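Local coordinates for protein fructosyl amine: oxygen oxidoreductase (Aspergillus fumigatus, PDB 3DJE) that oxidises fructosyl amino acids with a covalently bound FAD and molecular oxygen, releasing the sugar from its amine in deglycation, at residues 52-57 / 256-261; 169-172 / 177-180; 223-228 / 354-359; 332-337 / 425-430. All coordinates share one frame; numbering follows the deposited sequence. Where two conformers were deposited one is given.

Interaction 1: 52-57 / 256-261. With FAD (flavin-adenine dinucleotide), chain C; FSA (1-S-(carboxymethyl)-1-thio-beta-D-fructopyranose), chain D.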
# COMPACT_ATOMS: atom_id res chain seq x y z
N ASN A 52 0.40 -10.97 1.00
CA ASN A 52 1.79 -10.57 1.06
C ASN A 52 2.02 -9.21 0.48
O ASN A 52 1.33 -8.78 -0.46
CB ASN A 52 2.71 -11.59 0.39
CG ASN A 52 2.11 -12.17 -0.87
OD1 ASN A 52 1.51 -11.46 -1.68
ND2 ASN A 52 2.24 -13.49 -1.04
N LYS A 53 3.00 -8.54 1.06
CA LYS A 53 3.51 -7.26 0.57
C LYS A 53 5.03 -7.30 0.63
O LYS A 53 5.62 -7.95 1.50
CB LYS A 53 3.00 -6.08 1.41
CG LYS A 53 1.48 -5.85 1.39
CD LYS A 53 0.96 -5.30 0.07
CE LYS A 53 -0.45 -4.81 0.29
NZ LYS A 53 -1.19 -4.48 -0.96
N VAL A 54 5.67 -6.56 -0.28
CA VAL A 54 7.13 -6.47 -0.28
C VAL A 54 7.59 -5.55 0.85
O VAL A 54 7.05 -4.45 1.03
CB VAL A 54 7.67 -5.92 -1.61
CG1 VAL A 54 9.20 -5.96 -1.61
CG2 VAL A 54 7.15 -6.71 -2.78
N ILE A 55 8.61 -5.99 1.58
CA ILE A 55 9.29 -5.17 2.58
C ILE A 55 10.74 -4.98 2.13
O ILE A 55 11.51 -5.94 2.10
CB ILE A 55 9.25 -5.84 3.98
CG1 ILE A 55 7.82 -6.27 4.35
CG2 ILE A 55 9.93 -4.93 5.03
CD1 ILE A 55 6.80 -5.15 4.41
N SER A 56 11.08 -3.76 1.76
CA SER A 56 12.43 -3.44 1.28
C SER A 56 12.73 -1.96 1.46
O SER A 56 11.82 -1.16 1.66
CB SER A 56 12.57 -3.81 -0.19
OG SER A 56 12.16 -2.73 -1.01
N SER A 57 14.01 -1.60 1.36
CA SER A 57 14.47 -0.23 1.58
C SER A 57 14.62 0.62 0.30
O SER A 57 15.29 1.66 0.32
CB SER A 57 15.81 -0.25 2.34
OG SER A 57 16.76 -1.02 1.63
N VAL A 256 11.21 -13.01 -3.37
CA VAL A 256 10.27 -12.20 -4.14
C VAL A 256 10.93 -11.90 -5.48
O VAL A 256 12.08 -11.47 -5.52
CB VAL A 256 9.95 -10.88 -3.43
CG1 VAL A 256 9.00 -10.03 -4.25
CG2 VAL A 256 9.37 -11.18 -2.04
N ILE A 257 10.19 -12.13 -6.57
CA ILE A 257 10.68 -11.89 -7.93
C ILE A 257 9.95 -10.66 -8.47
O ILE A 257 8.73 -10.68 -8.59
CB ILE A 257 10.42 -13.11 -8.84
CG1 ILE A 257 11.11 -14.36 -8.27
CG2 ILE A 257 10.84 -12.81 -10.29
CD1 ILE A 257 12.63 -14.27 -8.18
N PHE A 258 10.69 -9.60 -8.79
CA PHE A 258 10.08 -8.30 -9.09
C PHE A 258 10.77 -7.67 -10.30
O PHE A 258 11.98 -7.51 -10.30
CB PHE A 258 10.22 -7.42 -7.85
CG PHE A 258 9.23 -6.27 -7.74
CD1 PHE A 258 8.43 -6.15 -6.60
CD2 PHE A 258 9.14 -5.28 -8.72
CE1 PHE A 258 7.53 -5.07 -6.44
CE2 PHE A 258 8.24 -4.20 -8.57
CZ PHE A 258 7.43 -4.10 -7.43
N ASN A 259 10.00 -7.38 -11.34
CA ASN A 259 10.51 -6.60 -12.47
C ASN A 259 9.60 -5.39 -12.61
O ASN A 259 8.38 -5.54 -12.77
CB ASN A 259 10.54 -7.43 -13.76
CG ASN A 259 11.09 -6.65 -14.95
OD1 ASN A 259 10.57 -5.61 -15.32
ND2 ASN A 259 12.14 -7.19 -15.58
N ILE A 260 10.20 -4.21 -12.55
CA ILE A 260 9.44 -2.97 -12.47
C ILE A 260 8.74 -2.60 -13.78
O ILE A 260 7.98 -1.64 -13.83
CB ILE A 260 10.30 -1.81 -11.92
CG1 ILE A 260 11.37 -1.37 -12.93
CG2 ILE A 260 10.93 -2.21 -10.59
CD1 ILE A 260 12.14 -0.13 -12.52
N GLU A 261 8.99 -3.38 -14.83
CA GLU A 261 8.30 -3.21 -16.11
C GLU A 261 7.39 -4.37 -16.48
O GLU A 261 6.84 -4.40 -17.59
CB GLU A 261 9.34 -3.02 -17.22
CG GLU A 261 10.20 -1.79 -17.05
CD GLU A 261 11.06 -1.55 -18.25
OE1 GLU A 261 10.55 -0.99 -19.25
OE2 GLU A 261 12.24 -1.94 -18.18
PA FAD C . -5.97 1.44 3.38
O1A FAD C . -5.19 0.41 4.08
O2A FAD C . -6.55 1.11 2.04
O5B FAD C . -7.09 1.86 4.42
C5B FAD C . -8.14 2.77 4.09
C4B FAD C . -9.30 2.46 5.04
O4B FAD C . -10.22 3.54 4.82
C3B FAD C . -10.00 1.16 4.56
O3B FAD C . -9.98 0.16 5.58
C2B FAD C . -11.42 1.66 4.25
O2B FAD C . -12.44 0.69 4.64
C1B FAD C . -11.48 2.99 5.06
N9A FAD C . -12.66 3.76 4.58
C8A FAD C . -13.11 3.92 3.31
N7A FAD C . -14.24 4.65 3.34
C5A FAD C . -14.51 4.95 4.62
C6A FAD C . -15.54 5.65 5.26
N6A FAD C . -16.55 6.19 4.54
N1A FAD C . -15.50 5.77 6.60
C2A FAD C . -14.51 5.23 7.33
N3A FAD C . -13.52 4.55 6.75
C4A FAD C . -13.50 4.40 5.40
N1 FAD C . 3.04 -1.26 -0.10
C2 FAD C . 4.24 -1.80 0.37
O2 FAD C . 4.87 -1.27 1.28
N3 FAD C . 4.73 -2.96 -0.23
C4 FAD C . 4.06 -3.59 -1.28
O4 FAD C . 4.53 -4.62 -1.78
C4X FAD C . 2.87 -3.02 -1.75
N5 FAD C . 2.19 -3.61 -2.81
C5X FAD C . 0.92 -3.15 -3.15
C6 FAD C . 0.17 -3.88 -4.06
C7 FAD C . -1.12 -3.47 -4.39
C7M FAD C . -1.89 -4.30 -5.43
C8 FAD C . -1.67 -2.34 -3.79
C8M FAD C . -3.13 -1.93 -4.10
C9 FAD C . -0.92 -1.62 -2.86
C9A FAD C . 0.38 -2.02 -2.52
N10 FAD C . 1.17 -1.31 -1.60
C10 FAD C . 2.37 -1.86 -1.15
C1' FAD C . 0.73 -0.01 -1.09
C2' FAD C . 0.03 -0.18 0.26
O2' FAD C . -0.84 -1.34 0.22
C3' FAD C . -0.76 1.08 0.58
O3' FAD C . 0.07 2.23 0.35
C4' FAD C . -1.22 1.12 2.05
O4' FAD C . -1.77 -0.13 2.47
C5' FAD C . -2.28 2.22 2.20
O5' FAD C . -2.67 2.31 3.58
P FAD C . -3.83 3.33 4.02
O1P FAD C . -3.50 4.69 3.50
O2P FAD C . -4.04 3.10 5.46
O3P FAD C . -5.14 2.82 3.24
OAB FSA D . 6.91 -0.65 -2.02
CAL FSA D . 7.28 -1.71 -2.58
OAA FSA D . 8.41 -2.21 -2.37
CAH FSA D . 6.37 -2.42 -3.56
SAK FSA D . 4.89 -1.52 -3.89
C1 FSA D . 4.26 -2.66 -5.09
C2 FSA D . 3.23 -1.98 -6.01
O2 FSA D . 2.41 -2.98 -6.64
C3 FSA D . 3.92 -1.14 -7.09
O3 FSA D . 4.66 -1.99 -7.98
C4 FSA D . 2.93 -0.27 -7.86
O4 FSA D . 3.65 0.63 -8.72
C5 FSA D . 2.05 0.57 -6.91
O5 FSA D . 2.82 1.59 -6.28
C6 FSA D . 1.41 -0.35 -5.88
O6 FSA D . 2.44 -1.09 -5.19
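Val54 meets Val256 and Phe258 in the wall of the active site, where the flavin and the bound thio-fructopyranose ligand FSA lie. Strand 53-55 is an outer strand of a small antiparallel sheet, while strand 256-259 belongs to the large mixed sheet of the enzyme.

The direct contact is apolar. Val54 CG2 is 4.0 Å from Phe258 CE1 and comes in at the edge of the ring, near its plane. The same methyl packs on Val256 CG1 at 4.1 Å. Phe258 has its CG anti to the backbone N (chi1 -158°), which carries the ring toward the ligand. Its other side-chain neighbours include Phe264, with which it stacks.

Hydrogen bonds tie strand 53-55 to the flavin pyrimidine edge. Val54 N donates to FAD O4 at 2.7 Å, and FAD N3 donates to Val54 O at 3.0 Å. The paired bonds fix the rotation of the ring and hold O4 beside the strand.

Lys53 and the ligand lie on opposite faces of the isoalloxazine. The lysine chain bends at chi2 (-71°) and runs across the flavin, with NZ 3.3 Å from FAD C9A. Asp50 and the carbonyl of Ala47 hold the amine, and its bond to FAD O2' is weak. On the ligand side, Phe258 CZ reaches FSA O3 at 3.5 Å.

Interaction 2: 169-172 / 177-180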
# COMPACT_ATOMS: atom_id res chain seq x y z
N ARG A 169 -6.00 -5.99 16.74
CA ARG A 169 -6.40 -6.74 17.91
C ARG A 169 -5.61 -6.30 19.13
O ARG A 169 -6.15 -6.26 20.23
CB ARG A 169 -6.24 -8.23 17.66
CG ARG A 169 -7.29 -8.72 16.69
CD ARG A 169 -7.22 -10.20 16.47
NE ARG A 169 -7.56 -10.89 17.72
CZ ARG A 169 -6.71 -11.66 18.38
NH1 ARG A 169 -5.50 -11.88 17.89
NH2 ARG A 169 -7.08 -12.23 19.52
N GLU A 170 -4.34 -5.95 18.93
CA GLU A 170 -3.53 -5.41 20.02
C GLU A 170 -4.04 -4.02 20.45
O GLU A 170 -4.17 -3.73 21.63
CB GLU A 170 -2.05 -5.36 19.63
CG GLU A 170 -1.15 -4.79 20.72
CD GLU A 170 -0.76 -5.78 21.82
OE1 GLU A 170 -1.46 -6.78 22.07
OE2 GLU A 170 0.28 -5.52 22.47
N ALA A 171 -4.35 -3.16 19.48
CA ALA A 171 -4.92 -1.84 19.80
C ALA A 171 -6.20 -2.02 20.63
O ALA A 171 -6.42 -1.32 21.63
CB ALA A 171 -5.22 -1.07 18.52
N GLN A 172 -7.01 -2.97 20.21
CA GLN A 172 -8.32 -3.22 20.82
C GLN A 172 -8.15 -3.73 22.25
O GLN A 172 -8.86 -3.28 23.16
CB GLN A 172 -9.11 -4.21 19.97
CG GLN A 172 -10.50 -4.48 20.49
CD GLN A 172 -11.21 -5.49 19.65
OE1 GLN A 172 -10.71 -6.60 19.45
NE2 GLN A 172 -12.39 -5.12 19.15
N LYS A 177 -11.53 1.36 20.70
CA LYS A 177 -12.86 0.97 20.26
C LYS A 177 -12.86 0.91 18.73
O LYS A 177 -12.54 1.90 18.08
CB LYS A 177 -13.88 2.01 20.74
CG LYS A 177 -13.94 2.15 22.26
CD LYS A 177 -14.39 3.55 22.70
CE LYS A 177 -13.22 4.52 22.87
NZ LYS A 177 -12.07 3.95 23.63
N PHE A 178 -13.19 -0.25 18.18
CA PHE A 178 -13.37 -0.36 16.73
C PHE A 178 -14.84 -0.48 16.42
O PHE A 178 -15.49 -1.43 16.86
CB PHE A 178 -12.62 -1.57 16.14
CG PHE A 178 -11.14 -1.37 16.03
CD1 PHE A 178 -10.53 -1.11 14.80
CD2 PHE A 178 -10.34 -1.46 17.17
CE1 PHE A 178 -9.14 -0.93 14.71
CE2 PHE A 178 -8.95 -1.28 17.09
CZ PHE A 178 -8.35 -1.01 15.86
N VAL A 179 -15.35 0.47 15.64
CA VAL A 179 -16.74 0.45 15.19
C VAL A 179 -16.72 0.22 13.68
O VAL A 179 -16.40 1.13 12.91
CB VAL A 179 -17.49 1.76 15.55
CG1 VAL A 179 -18.94 1.69 15.07
CG2 VAL A 179 -17.40 2.02 17.07
N THR A 180 -17.04 -1.01 13.28
CA THR A 180 -16.80 -1.44 11.91
C THR A 180 -18.04 -2.03 11.28
O THR A 180 -18.96 -2.48 11.97
CB THR A 180 -15.67 -2.48 11.84
OG1 THR A 180 -16.06 -3.66 12.56
CG2 THR A 180 -14.36 -1.92 12.37
O HOH W 1 -13.58 -2.63 19.76
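A helix-turn-strand unit at the edge of the Rossmann-type FAD domain is closed by Phe178 packing on Ala171 and Gln172. Segment 169-172 is the end part of helix 160-173. After a short turn the chain enters strand 177-180.

The apolar part is small. Ala171 CB sits at the edge of the Phe178 ring, near its plane, 4.0 Å from CE2. Gln172 adds its CB, which is 4.1 Å from Phe178 CE2. The ring gets there because its CG lies anti to the carbonyl carbon (chi1 -75°), which directs the ring toward the helix.

No hydrogen bond joins the segments directly. A water does so instead. Gln172 has an extended side chain, and its NE2 donates to this water at 2.8 Å. Phe178 N donates to it as well, at 2.9 Å. The water thus accepts from both sides and gives the backbone amide of Phe178 a partner while holding the glutamine amide beside the strand.

Ala171 also touches Ala22 of helix 16-27, and Phe178 touches Val35 and Val41. Strand 177-180 is an outer strand of the six-stranded sheet. It runs parallel to strand 33-37, with backbone bonds to Val33, Val35 and Asp37.

Interaction 3: 223-228 / 354-359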
# COMPACT_ATOMS: atom_id res chain seq x y z
N GLN A 223 -12.86 12.12 -0.33
CA GLN A 223 -14.31 12.26 -0.23
C GLN A 223 -14.67 13.28 0.86
O GLN A 223 -15.69 13.98 0.77
CB GLN A 223 -14.94 10.91 0.12
CG GLN A 223 -16.46 10.94 0.08
CD GLN A 223 -17.06 9.66 0.60
OE1 GLN A 223 -16.66 8.56 0.21
NE2 GLN A 223 -18.04 9.79 1.49
N PHE A 224 -13.83 13.36 1.88
CA PHE A 224 -14.19 14.04 3.13
C PHE A 224 -13.69 15.46 3.31
O PHE A 224 -14.19 16.19 4.17
CB PHE A 224 -13.71 13.19 4.30
CG PHE A 224 -14.25 11.80 4.27
CD1 PHE A 224 -15.60 11.57 4.54
CD2 PHE A 224 -13.44 10.73 3.89
CE1 PHE A 224 -16.11 10.28 4.48
CE2 PHE A 224 -13.95 9.44 3.83
CZ PHE A 224 -15.27 9.21 4.12
N LEU A 225 -12.70 15.83 2.50
CA LEU A 225 -11.95 17.06 2.67
C LEU A 225 -11.47 17.53 1.31
O LEU A 225 -11.19 16.71 0.44
CB LEU A 225 -10.72 16.77 3.56
CG LEU A 225 -9.79 17.88 4.03
CD1 LEU A 225 -10.43 18.65 5.15
CD2 LEU A 225 -8.46 17.31 4.49
N ASP A 226 -11.33 18.84 1.14
CA ASP A 226 -10.69 19.40 -0.04
C ASP A 226 -9.17 19.31 0.08
O ASP A 226 -8.56 20.11 0.79
CB ASP A 226 -11.12 20.86 -0.23
CG ASP A 226 -10.59 21.48 -1.53
OD1 ASP A 226 -9.87 20.81 -2.30
OD2 ASP A 226 -10.89 22.67 -1.77
N PHE A 227 -8.57 18.35 -0.62
CA PHE A 227 -7.12 18.20 -0.58
C PHE A 227 -6.36 19.11 -1.54
O PHE A 227 -5.14 18.97 -1.68
CB PHE A 227 -6.72 16.73 -0.81
CG PHE A 227 -6.86 15.88 0.42
CD1 PHE A 227 -8.07 15.26 0.71
CD2 PHE A 227 -5.79 15.72 1.29
CE1 PHE A 227 -8.21 14.46 1.86
CE2 PHE A 227 -5.91 14.91 2.44
CZ PHE A 227 -7.12 14.30 2.73
N LYS A 228 -7.06 20.02 -2.21
CA LYS A 228 -6.39 20.92 -3.16
C LYS A 228 -5.53 20.15 -4.19
O LYS A 228 -4.38 20.50 -4.45
CB LYS A 228 -5.52 21.94 -2.40
CG LYS A 228 -6.23 22.66 -1.24
CD LYS A 228 -7.39 23.51 -1.72
CE LYS A 228 -8.03 24.26 -0.58
NZ LYS A 228 -9.31 24.89 -1.00
N HIS A 354 -7.89 23.13 13.04
CA HIS A 354 -7.05 22.89 14.22
C HIS A 354 -7.07 21.45 14.76
O HIS A 354 -6.05 20.94 15.23
CB HIS A 354 -7.48 23.89 15.32
CG HIS A 354 -6.87 23.65 16.67
ND1 HIS A 354 -7.47 22.87 17.63
CD2 HIS A 354 -5.73 24.14 17.23
CE1 HIS A 354 -6.72 22.85 18.71
NE2 HIS A 354 -5.66 23.61 18.50
N SER A 355 -8.23 20.80 14.71
CA SER A 355 -8.44 19.51 15.36
C SER A 355 -8.22 18.33 14.42
O SER A 355 -8.33 17.19 14.85
CB SER A 355 -9.86 19.44 15.94
OG SER A 355 -10.10 20.49 16.87
N LEU A 356 -7.93 18.61 13.14
CA LEU A 356 -7.79 17.56 12.13
C LEU A 356 -6.33 17.18 11.89
O LEU A 356 -5.47 18.06 11.74
CB LEU A 356 -8.44 17.98 10.81
CG LEU A 356 -8.42 16.98 9.65
CD1 LEU A 356 -9.23 15.74 9.99
CD2 LEU A 356 -8.93 17.62 8.35
N VAL A 357 -6.07 15.87 11.84
CA VAL A 357 -4.75 15.34 11.50
C VAL A 357 -4.90 14.44 10.28
O VAL A 357 -5.79 13.60 10.23
CB VAL A 357 -4.15 14.51 12.67
CG1 VAL A 357 -2.73 14.05 12.33
CG2 VAL A 357 -4.12 15.35 13.95
N LEU A 358 -4.04 14.65 9.29
CA LEU A 358 -4.01 13.86 8.06
C LEU A 358 -3.01 12.74 8.20
O LEU A 358 -1.89 12.98 8.63
CB LEU A 358 -3.60 14.73 6.86
CG LEU A 358 -4.58 15.79 6.32
CD1 LEU A 358 -6.03 15.29 6.35
CD2 LEU A 358 -4.42 17.09 7.08
N GLY A 359 -3.39 11.53 7.82
CA GLY A 359 -2.41 10.45 7.70
C GLY A 359 -2.71 9.72 6.42
O GLY A 359 -3.39 8.70 6.43
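The hydrophobic core beside the FAD-binding sheet is closed here by Leu225 and Phe227, which pack on Leu356 and Leu358 of strand 356-360. Segment 223-228 is a loop that follows strand 212-215, the parallel neighbour of strand 356-360.

Leu225 and Leu356 reach toward each other tip to tip, with Leu225 CD1 at 3.7 Å from Leu356 CD2. Both have CG anti to the backbone N (chi1 -175° and -178°). Leu225 CD2 meets Leu358 CD1 at 3.7 Å and also lies near Leu356 CD2. The same CD2 lies over one face of the Phe227 ring, offset toward the rim. Phe227 and Leu358 slide past each other in opposite directions, bringing Phe227 CZ to 3.9 Å from Leu358 CD1. Leu358 CD1 is thus shared by Leu225 and Phe227.

Polar bonds within the loop shape its turn. Asp226 OD1 accepts from Lys228 N at 2.9 Å, an Asx turn, and Asp226 OD2 forms a salt bridge with Lys228 NZ at 2.8 Å.

Phe224, next to Leu225, touches FAD and Val187. The loop after strand 212-215 thus packs on the neighbouring parallel strand 356-360, within the mixed sheet of the Rossmann-type FAD-binding domain.

Interaction 4: 332-337 / 425-430. With FAD (flavin-adenine dinucleotide), chain C.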
# COMPACT_ATOMS: atom_id res chain seq x y z
N ALA A 332 -9.03 -12.76 -7.62
CA ALA A 332 -8.59 -11.54 -8.30
C ALA A 332 -9.28 -10.32 -7.72
O ALA A 332 -10.48 -10.37 -7.40
CB ALA A 332 -8.86 -11.63 -9.80
N ARG A 333 -8.54 -9.22 -7.61
CA ARG A 333 -9.16 -7.96 -7.22
C ARG A 333 -8.37 -6.74 -7.64
O ARG A 333 -7.17 -6.82 -7.92
CB ARG A 333 -9.42 -7.89 -5.71
CG ARG A 333 -8.21 -7.51 -4.85
CD ARG A 333 -8.76 -7.20 -3.48
NE ARG A 333 -7.77 -6.91 -2.43
CZ ARG A 333 -7.62 -5.71 -1.87
NH1 ARG A 333 -6.77 -5.55 -0.87
NH2 ARG A 333 -8.33 -4.67 -2.30
N ILE A 334 -9.06 -5.61 -7.66
CA ILE A 334 -8.38 -4.32 -7.72
C ILE A 334 -8.10 -3.80 -6.29
O ILE A 334 -8.81 -4.15 -5.33
CB ILE A 334 -9.15 -3.30 -8.58
CG1 ILE A 334 -10.49 -2.92 -7.92
CG2 ILE A 334 -9.38 -3.89 -10.01
CD1 ILE A 334 -11.25 -1.81 -8.68
N CYS A 335 -7.07 -2.98 -6.18
CA CYS A 335 -6.54 -2.56 -4.90
C CYS A 335 -6.16 -1.09 -5.04
O CYS A 335 -5.41 -0.72 -5.96
CB CYS A 335 -5.29 -3.42 -4.64
SG CYS A 335 -4.24 -2.92 -3.28
N TRP A 336 -6.68 -0.24 -4.14
CA TRP A 336 -6.58 1.21 -4.29
C TRP A 336 -5.65 1.87 -3.29
O TRP A 336 -5.63 1.48 -2.12
CB TRP A 336 -7.94 1.86 -4.08
CG TRP A 336 -8.93 1.64 -5.18
CD1 TRP A 336 -9.79 0.60 -5.31
CD2 TRP A 336 -9.16 2.51 -6.30
NE1 TRP A 336 -10.56 0.76 -6.45
CE2 TRP A 336 -10.18 1.91 -7.08
CE3 TRP A 336 -8.59 3.72 -6.73
CZ2 TRP A 336 -10.67 2.50 -8.26
CZ3 TRP A 336 -9.06 4.30 -7.91
CH2 TRP A 336 -10.09 3.68 -8.67
N CYS A 337 -4.92 2.87 -3.76
CA CYS A 337 -4.19 3.77 -2.86
C CYS A 337 -4.36 5.18 -3.41
O CYS A 337 -5.26 5.44 -4.24
CB CYS A 337 -2.72 3.35 -2.71
SG CYS A 337 -1.82 4.10 -1.30
N LYS A 425 -13.76 -2.54 -20.67
CA LYS A 425 -15.01 -3.10 -21.21
C LYS A 425 -15.28 -4.53 -20.74
O LYS A 425 -16.43 -5.00 -20.77
CB LYS A 425 -14.97 -3.08 -22.74
CG LYS A 425 -15.67 -1.88 -23.39
CD LYS A 425 -14.88 -0.58 -23.27
CE LYS A 425 -15.82 0.63 -23.22
NZ LYS A 425 -15.09 1.92 -23.24
N GLU A 426 -14.24 -5.24 -20.33
CA GLU A 426 -14.35 -6.64 -19.96
C GLU A 426 -13.54 -6.92 -18.70
O GLU A 426 -12.41 -6.44 -18.57
CB GLU A 426 -13.86 -7.54 -21.10
CG GLU A 426 -14.74 -7.50 -22.35
CD GLU A 426 -14.12 -8.26 -23.51
OE1 GLU A 426 -14.11 -9.51 -23.47
OE2 GLU A 426 -13.65 -7.59 -24.47
N TRP A 427 -14.14 -7.68 -17.80
CA TRP A 427 -13.49 -8.09 -16.55
C TRP A 427 -13.39 -9.60 -16.48
O TRP A 427 -14.08 -10.32 -17.22
CB TRP A 427 -14.29 -7.57 -15.36
CG TRP A 427 -14.33 -6.08 -15.26
CD1 TRP A 427 -15.09 -5.21 -16.00
CD2 TRP A 427 -13.59 -5.27 -14.33
NE1 TRP A 427 -14.86 -3.91 -15.60
CE2 TRP A 427 -13.94 -3.92 -14.57
CE3 TRP A 427 -12.66 -5.55 -13.31
CZ2 TRP A 427 -13.40 -2.86 -13.84
CZ3 TRP A 427 -12.12 -4.50 -12.59
CH2 TRP A 427 -12.49 -3.17 -12.86
N THR A 428 -12.54 -10.10 -15.58
CA THR A 428 -12.46 -11.53 -15.29
C THR A 428 -13.74 -12.07 -14.63
O THR A 428 -14.61 -11.29 -14.23
CB THR A 428 -11.23 -11.85 -14.40
OG1 THR A 428 -11.30 -11.06 -13.21
CG2 THR A 428 -9.94 -11.52 -15.15
N ASN A 429 -13.85 -13.39 -14.52
CA ASN A 429 -15.03 -14.07 -13.97
C ASN A 429 -14.62 -15.05 -12.87
O ASN A 429 -15.10 -16.19 -12.79
CB ASN A 429 -15.79 -14.81 -15.10
CG ASN A 429 -17.01 -15.60 -14.58
OD1 ASN A 429 -17.83 -15.09 -13.81
ND2 ASN A 429 -17.12 -16.85 -15.02
N VAL A 430 -13.73 -14.59 -12.00
CA VAL A 430 -13.19 -15.42 -10.93
C VAL A 430 -14.19 -15.52 -9.77
O VAL A 430 -14.95 -14.59 -9.52
CB VAL A 430 -11.82 -14.86 -10.44
CG1 VAL A 430 -11.19 -15.79 -9.42
CG2 VAL A 430 -10.86 -14.66 -11.62
PA FAD C . -5.97 1.44 3.38
O1A FAD C . -5.19 0.41 4.08
O2A FAD C . -6.55 1.11 2.04
O5B FAD C . -7.09 1.86 4.42
C5B FAD C . -8.14 2.77 4.09
C4B FAD C . -9.30 2.46 5.04
O4B FAD C . -10.22 3.54 4.82
C3B FAD C . -10.00 1.16 4.56
O3B FAD C . -9.98 0.16 5.58
C2B FAD C . -11.42 1.66 4.25
O2B FAD C . -12.44 0.69 4.64
C1B FAD C . -11.48 2.99 5.06
N9A FAD C . -12.66 3.76 4.58
C8A FAD C . -13.11 3.92 3.31
N7A FAD C . -14.24 4.65 3.34
C5A FAD C . -14.51 4.95 4.62
C6A FAD C . -15.54 5.65 5.26
N6A FAD C . -16.55 6.19 4.54
N1A FAD C . -15.50 5.77 6.60
C2A FAD C . -14.51 5.23 7.33
N3A FAD C . -13.52 4.55 6.75
C4A FAD C . -13.50 4.40 5.40
N1 FAD C . 3.04 -1.26 -0.10
C2 FAD C . 4.24 -1.80 0.37
O2 FAD C . 4.87 -1.27 1.28
N3 FAD C . 4.73 -2.96 -0.23
C4 FAD C . 4.06 -3.59 -1.28
O4 FAD C . 4.53 -4.62 -1.78
C4X FAD C . 2.87 -3.02 -1.75
N5 FAD C . 2.19 -3.61 -2.81
C5X FAD C . 0.92 -3.15 -3.15
C6 FAD C . 0.17 -3.88 -4.06
C7 FAD C . -1.12 -3.47 -4.39
C7M FAD C . -1.89 -4.30 -5.43
C8 FAD C . -1.67 -2.34 -3.79
C8M FAD C . -3.13 -1.93 -4.10
C9 FAD C . -0.92 -1.62 -2.86
C9A FAD C . 0.38 -2.02 -2.52
N10 FAD C . 1.17 -1.31 -1.60
C10 FAD C . 2.37 -1.86 -1.15
C1' FAD C . 0.73 -0.01 -1.09
C2' FAD C . 0.03 -0.18 0.26
O2' FAD C . -0.84 -1.34 0.22
C3' FAD C . -0.76 1.08 0.58
O3' FAD C . 0.07 2.23 0.35
C4' FAD C . -1.22 1.12 2.05
O4' FAD C . -1.77 -0.13 2.47
C5' FAD C . -2.28 2.22 2.20
O5' FAD C . -2.67 2.31 3.58
P FAD C . -3.83 3.33 4.02
O1P FAD C . -3.50 4.69 3.50
O2P FAD C . -4.04 3.10 5.46
O3P FAD C . -5.14 2.82 3.24
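This is a mainly apolar contact between Ala332 and Ile334 of strand 331-339 and Trp427, Thr428 and Val430 of the C-terminal tail. The strand belongs to the large mixed sheet and carries the covalent flavin linkage. The tail has no regular structure here and makes no hydrogen bond to the segment 332-337.

Ile334 and Trp427 meet at about a right angle. Ile334 CG2 lies in the plane of the indole, at its edge, 3.8 Å from CZ3. With CG1 between the backbone N and the carbonyl carbon (chi1 67°), it is CG2 that Ile334 sets against the indole edge. Lys302 makes a cation-pi contact with Trp427, and Phe421 meets its ring. Three residues further on, Val430 CG2 packs on Ala332 CB at 4.1 Å. Thr428, next to Trp427 in sequence, has OG1 4.2 Å from Ala332 CB. Its hydroxyl is hydrogen-bonded to Gln304 OE1 and Ile305 N.

Cys335 and Cys337 meet the cofactor. Cys335 SG is bonded covalently to FAD C8M at 1.7 Å. Cys337 SG is 3.1 Å from FAD O3'. Arg333 points away from the tail, and Cys335 CB lies over one face of its guanidinium. Arg333 NH1 donates to the carbonyls of Ser46 and Asn49.

The thioether at the 8-methyl group keeps the flavin attached to the chain. Such a linkage probably also tunes its redox potential, as in related sarcosine oxidases.

Overall arrangement
Interactions 1 and 4 meet at the flavin. Lys53 NZ lies 4.1 Å from Cys335 SG, and the two centres are 21 Å apart. Interaction 1 holds the pyrimidine edge and borders the ligand FSA, while interaction 4 bonds the dimethylbenzene end covalently. Interactions 2 and 3 both reach the six-stranded sheet of the FAD-binding domain. Their centres are 23 Å apart, with nearest atoms about 12 Å apart. The Phe178 side chain of interaction 2 is about 9 Å from FAD. Interactions 3 and 4 come within about 9 Å at their nearest atoms. Along the chain, interaction 2 is nested within interaction 1, and interaction 3 crosses interactions 1 and 4.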